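Local coordinates for structural protein ORF273 (Acidianus two-tailed virus, PDB 4ART) that is a heat- and acid-stable structural protein of the virion with a new fold, at residues E38-I43 with R256-I261. Numbering follows the deposited sequence.
Sequences EIEKEI and RWFNKI
With CG anti to the backbone N (chi1 -167°) and the chain extended beyond it, Glu40 reaches from its helix to the start of strand 258-261, while Phe258 CG, anti to the carbonyl carbon and beside the backbone N, sets the ring against the helix. The carboxylate ends between the Trp257 ring edge and the backbone N of Phe258. Glu40 OE2 accepts a nearly straight hydrogen bond from Phe258 N (3.1 Å, 166° at the hydrogen), using the lone pair turned away from OE1. Glu40 OE1 lies at the edge of the indole, 3.2 Å from Trp257 CE3, with carboxylate and ring planes 74° apart, an approach that would suit a partly negative oxygen beside the electropositive C-H rim. Glu36 brings a second carboxylate close to OE2, which may raise the pKa of one of the pair. Phe258 turns its edge to Glu40 CB, 3.8 Å from its CD2, and Ile39 CG2, 3.9 Å from its CE2; Ile43 CD1 approaches its CZ obliquely, at 3.7 Å. Arg44 makes a cation-pi contact with Trp257. Helix 23-44 is thus fastened near its C-terminus to strand 258-261, at one edge of the mixed sheet within this chain, where Trp253, Tyr251 and Leu155 of neighbouring strands surround Phe258.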
ATOM      1  N   GLU A  38     -22.707  -6.243  -7.099  1.00 37.53           N
ATOM      2  CA  GLU A  38     -21.845  -7.281  -6.590  1.00 38.35           C
ATOM      3  C   GLU A  38     -21.427  -6.995  -5.131  1.00 43.48           C
ATOM      4  O   GLU A  38     -21.578  -7.881  -4.308  1.00 44.69           O
ATOM      5  CB  GLU A  38     -20.647  -7.488  -7.535  1.00 38.55           C
ATOM      6  CG  GLU A  38     -19.775  -8.703  -7.222  1.00 46.52           C
ATOM      7  CD  GLU A  38     -20.429 -10.069  -7.073  1.00 65.15           C
ATOM      8  OE1 GLU A  38     -21.493 -10.317  -7.689  1.00 47.91           O
ATOM      9  OE2 GLU A  38     -19.846 -10.908  -6.353  1.00 62.55           O
ATOM     10  N   ILE A  39     -20.938  -5.767  -4.799  1.00 40.49           N
ATOM     11  CA  ILE A  39     -20.565  -5.423  -3.407  1.00 41.21           C
ATOM     12  C   ILE A  39     -21.787  -5.652  -2.490  1.00 48.35           C
ATOM     13  O   ILE A  39     -21.653  -6.263  -1.437  1.00 49.85           O
ATOM     14  CB  ILE A  39     -20.008  -3.969  -3.228  1.00 42.58           C
ATOM     15  CG1 ILE A  39     -18.994  -3.524  -4.329  1.00 40.49           C
ATOM     16  CG2 ILE A  39     -19.470  -3.731  -1.808  1.00 43.93           C
ATOM     17  CD1 ILE A  39     -17.692  -4.296  -4.462  1.00 44.17           C
ATOM     18  N   GLU A  40     -22.970  -5.171  -2.918  1.00 45.98           N
ATOM     19  CA  GLU A  40     -24.233  -5.320  -2.201  1.00 48.99           C
ATOM     20  C   GLU A  40     -24.517  -6.805  -1.911  1.00 57.06           C
ATOM     21  O   GLU A  40     -24.704  -7.159  -0.743  1.00 58.32           O
ATOM     22  CB  GLU A  40     -25.364  -4.692  -3.020  1.00 50.17           C
ATOM     23  CG  GLU A  40     -26.661  -4.501  -2.272  1.00 61.58           C
ATOM     24  CD  GLU A  40     -27.741  -4.049  -3.228  1.00 77.04           C
ATOM     25  OE1 GLU A  40     -28.290  -4.915  -3.951  1.00 71.46           O
ATOM     26  OE2 GLU A  40     -28.004  -2.826  -3.291  1.00 59.35           O
ATOM     27  N   LYS A  41     -24.474  -7.668  -2.972  1.00 53.89           N
ATOM     28  CA  LYS A  41     -24.687  -9.129  -2.925  1.00 55.80           C
ATOM     29  C   LYS A  41     -23.745  -9.770  -1.914  1.00 60.84           C
ATOM     30  O   LYS A  41     -24.179 -10.601  -1.124  1.00 62.40           O
ATOM     31  CB  LYS A  41     -24.470  -9.748  -4.320  1.00 57.10           C
ATOM     32  CG  LYS A  41     -24.940 -11.187  -4.455  1.00 73.83           C
ATOM     33  CD  LYS A  41     -24.385 -11.859  -5.708  1.00 82.63           C
ATOM     34  CE  LYS A  41     -23.119 -12.646  -5.429  1.00 95.14           C
ATOM     35  NZ  LYS A  41     -22.641 -13.382  -6.628  1.00103.58           N
ATOM     36  N   GLU A  42     -22.470  -9.347  -1.927  1.00 57.54           N
ATOM     37  CA  GLU A  42     -21.421  -9.813  -1.012  1.00 59.07           C
ATOM     38  C   GLU A  42     -21.679  -9.398   0.430  1.00 65.18           C
ATOM     39  O   GLU A  42     -21.470 -10.208   1.328  1.00 66.62           O
ATOM     40  CB  GLU A  42     -20.035  -9.344  -1.474  1.00 58.41           C
ATOM     41  CG  GLU A  42     -19.585 -10.007  -2.768  1.00 67.83           C
ATOM     42  CD  GLU A  42     -18.231 -10.694  -2.767  1.00 94.47           C
ATOM     43  OE1 GLU A  42     -17.459 -10.533  -1.793  1.00 92.01           O
ATOM     44  OE2 GLU A  42     -17.916 -11.348  -3.787  1.00 85.72           O
ATOM     45  N   ILE A  43     -22.156  -8.160   0.664  1.00 61.45           N
ATOM     46  CA  ILE A  43     -22.463  -7.682   2.015  1.00 62.85           C
ATOM     47  C   ILE A  43     -23.585  -8.503   2.680  1.00 71.24           C
ATOM     48  O   ILE A  43     -23.352  -9.064   3.750  1.00 74.28           O
ATOM     49  CB  ILE A  43     -22.668  -6.143   2.091  1.00 63.98           C
ATOM     50  CG1 ILE A  43     -21.334  -5.412   1.820  1.00 62.01           C
ATOM     51  CG2 ILE A  43     -23.261  -5.718   3.442  1.00 66.82           C
ATOM     52  CD1 ILE A  43     -21.465  -3.907   1.438  1.00 65.49           C
ATOM     53  N   ARG A 256     -30.232  -2.381   4.436  1.00 69.72           N
ATOM     54  CA  ARG A 256     -29.814  -3.587   3.701  1.00 68.82           C
ATOM     55  C   ARG A 256     -29.598  -3.459   2.161  1.00 71.35           C
ATOM     56  O   ARG A 256     -29.477  -4.478   1.475  1.00 71.65           O
ATOM     57  CB  ARG A 256     -30.579  -4.871   4.142  1.00 70.64           C
ATOM     58  CG  ARG A 256     -31.963  -5.100   3.502  1.00 81.74           C
ATOM     59  CD  ARG A 256     -32.711  -6.316   4.039  1.00 85.79           C
ATOM     60  NE  ARG A 256     -34.158  -6.132   3.917  1.00 89.44           N
ATOM     61  CZ  ARG A 256     -34.903  -6.574   2.907  1.00100.50           C
ATOM     62  NH1 ARG A 256     -34.354  -7.276   1.924  1.00 84.86           N
ATOM     63  NH2 ARG A 256     -36.205  -6.326   2.877  1.00 87.29           N
ATOM     64  N   TRP A 257     -29.473  -2.214   1.638  1.00 65.40           N
ATOM     65  CA  TRP A 257     -29.239  -1.951   0.211  1.00 63.30           C
ATOM     66  C   TRP A 257     -28.387  -0.703  -0.002  1.00 58.14           C
ATOM     67  O   TRP A 257     -28.411   0.212   0.829  1.00 56.42           O
ATOM     68  CB  TRP A 257     -30.572  -1.701  -0.536  1.00 64.49           C
ATOM     69  CG  TRP A 257     -31.616  -2.764  -0.412  1.00 68.77           C
ATOM     70  CD1 TRP A 257     -32.779  -2.693   0.302  1.00 73.59           C
ATOM     71  CD2 TRP A 257     -31.627  -4.035  -1.075  1.00 69.66           C
ATOM     72  NE1 TRP A 257     -33.506  -3.850   0.139  1.00 75.05           N
ATOM     73  CE2 TRP A 257     -32.817  -4.696  -0.695  1.00 76.10           C
ATOM     74  CE3 TRP A 257     -30.740  -4.688  -1.949  1.00 70.34           C
ATOM     75  CZ2 TRP A 257     -33.144  -5.980  -1.161  1.00 76.86           C
ATOM     76  CZ3 TRP A 257     -31.057  -5.961  -2.404  1.00 73.28           C
ATOM     77  CH2 TRP A 257     -32.256  -6.585  -2.028  1.00 75.99           C
ATOM     78  N   PHE A 258     -27.712  -0.621  -1.165  1.00 49.83           N
ATOM     79  CA  PHE A 258     -27.013   0.602  -1.567  1.00 46.34           C
ATOM     80  C   PHE A 258     -28.017   1.461  -2.291  1.00 51.28           C
ATOM     81  O   PHE A 258     -28.815   0.948  -3.079  1.00 51.32           O
ATOM     82  CB  PHE A 258     -25.833   0.326  -2.506  1.00 45.55           C
ATOM     83  CG  PHE A 258     -24.568  -0.076  -1.804  1.00 44.11           C
ATOM     84  CD1 PHE A 258     -23.947   0.788  -0.909  1.00 45.66           C
ATOM     85  CD2 PHE A 258     -23.983  -1.308  -2.051  1.00 44.34           C
ATOM     86  CE1 PHE A 258     -22.775   0.406  -0.245  1.00 46.96           C
ATOM     87  CE2 PHE A 258     -22.815  -1.686  -1.394  1.00 46.23           C
ATOM     88  CZ  PHE A 258     -22.212  -0.827  -0.499  1.00 44.35           C
ATOM     89  N   ASN A 259     -28.001   2.764  -2.006  1.00 48.39           N
ATOM     90  CA  ASN A 259     -28.862   3.773  -2.627  1.00 47.33           C
ATOM     91  C   ASN A 259     -27.936   4.865  -3.193  1.00 46.81           C
ATOM     92  O   ASN A 259     -27.005   5.300  -2.503  1.00 44.39           O
ATOM     93  CB  ASN A 259     -29.861   4.347  -1.603  1.00 48.74           C
ATOM     94  CG  ASN A 259     -30.499   5.656  -2.014  1.00 88.96           C
ATOM     95  OD1 ASN A 259     -31.140   5.771  -3.072  1.00 89.52           O
ATOM     96  ND2 ASN A 259     -30.321   6.682  -1.186  1.00 84.29           N
ATOM     97  N   LYS A 260     -28.197   5.294  -4.447  1.00 40.33           N
ATOM     98  CA  LYS A 260     -27.423   6.311  -5.166  1.00 39.32           C
ATOM     99  C   LYS A 260     -27.320   7.577  -4.326  1.00 44.51           C
ATOM    100  O   LYS A 260     -28.252   7.919  -3.605  1.00 45.97           O
ATOM    101  CB  LYS A 260     -28.129   6.698  -6.480  1.00 41.50           C
ATOM    102  CG  LYS A 260     -28.053   5.698  -7.632  1.00 49.75           C
ATOM    103  CD  LYS A 260     -29.244   5.944  -8.607  1.00 62.97           C
ATOM    104  CE  LYS A 260     -29.177   5.249  -9.956  1.00 60.48           C
ATOM    105  NZ  LYS A 260     -29.023   3.774  -9.837  1.00 66.62           N
ATOM    106  N   ILE A 261     -26.185   8.258  -4.405  1.00 38.97           N
ATOM    107  CA  ILE A 261     -25.989   9.531  -3.728  1.00 38.43           C
ATOM    108  C   ILE A 261     -24.981  10.360  -4.553  1.00 38.83           C
ATOM    109  O   ILE A 261     -24.121   9.776  -5.224  1.00 37.66           O
ATOM    110  CB  ILE A 261     -25.587   9.348  -2.214  1.00 41.91           C
ATOM    111  CG1 ILE A 261     -25.793  10.654  -1.400  1.00 44.95           C
ATOM    112  CG2 ILE A 261     -24.196   8.760  -2.028  1.00 38.54           C
ATOM    113  CD1 ILE A 261     -25.318  10.618   0.117  1.00 56.51           C
TER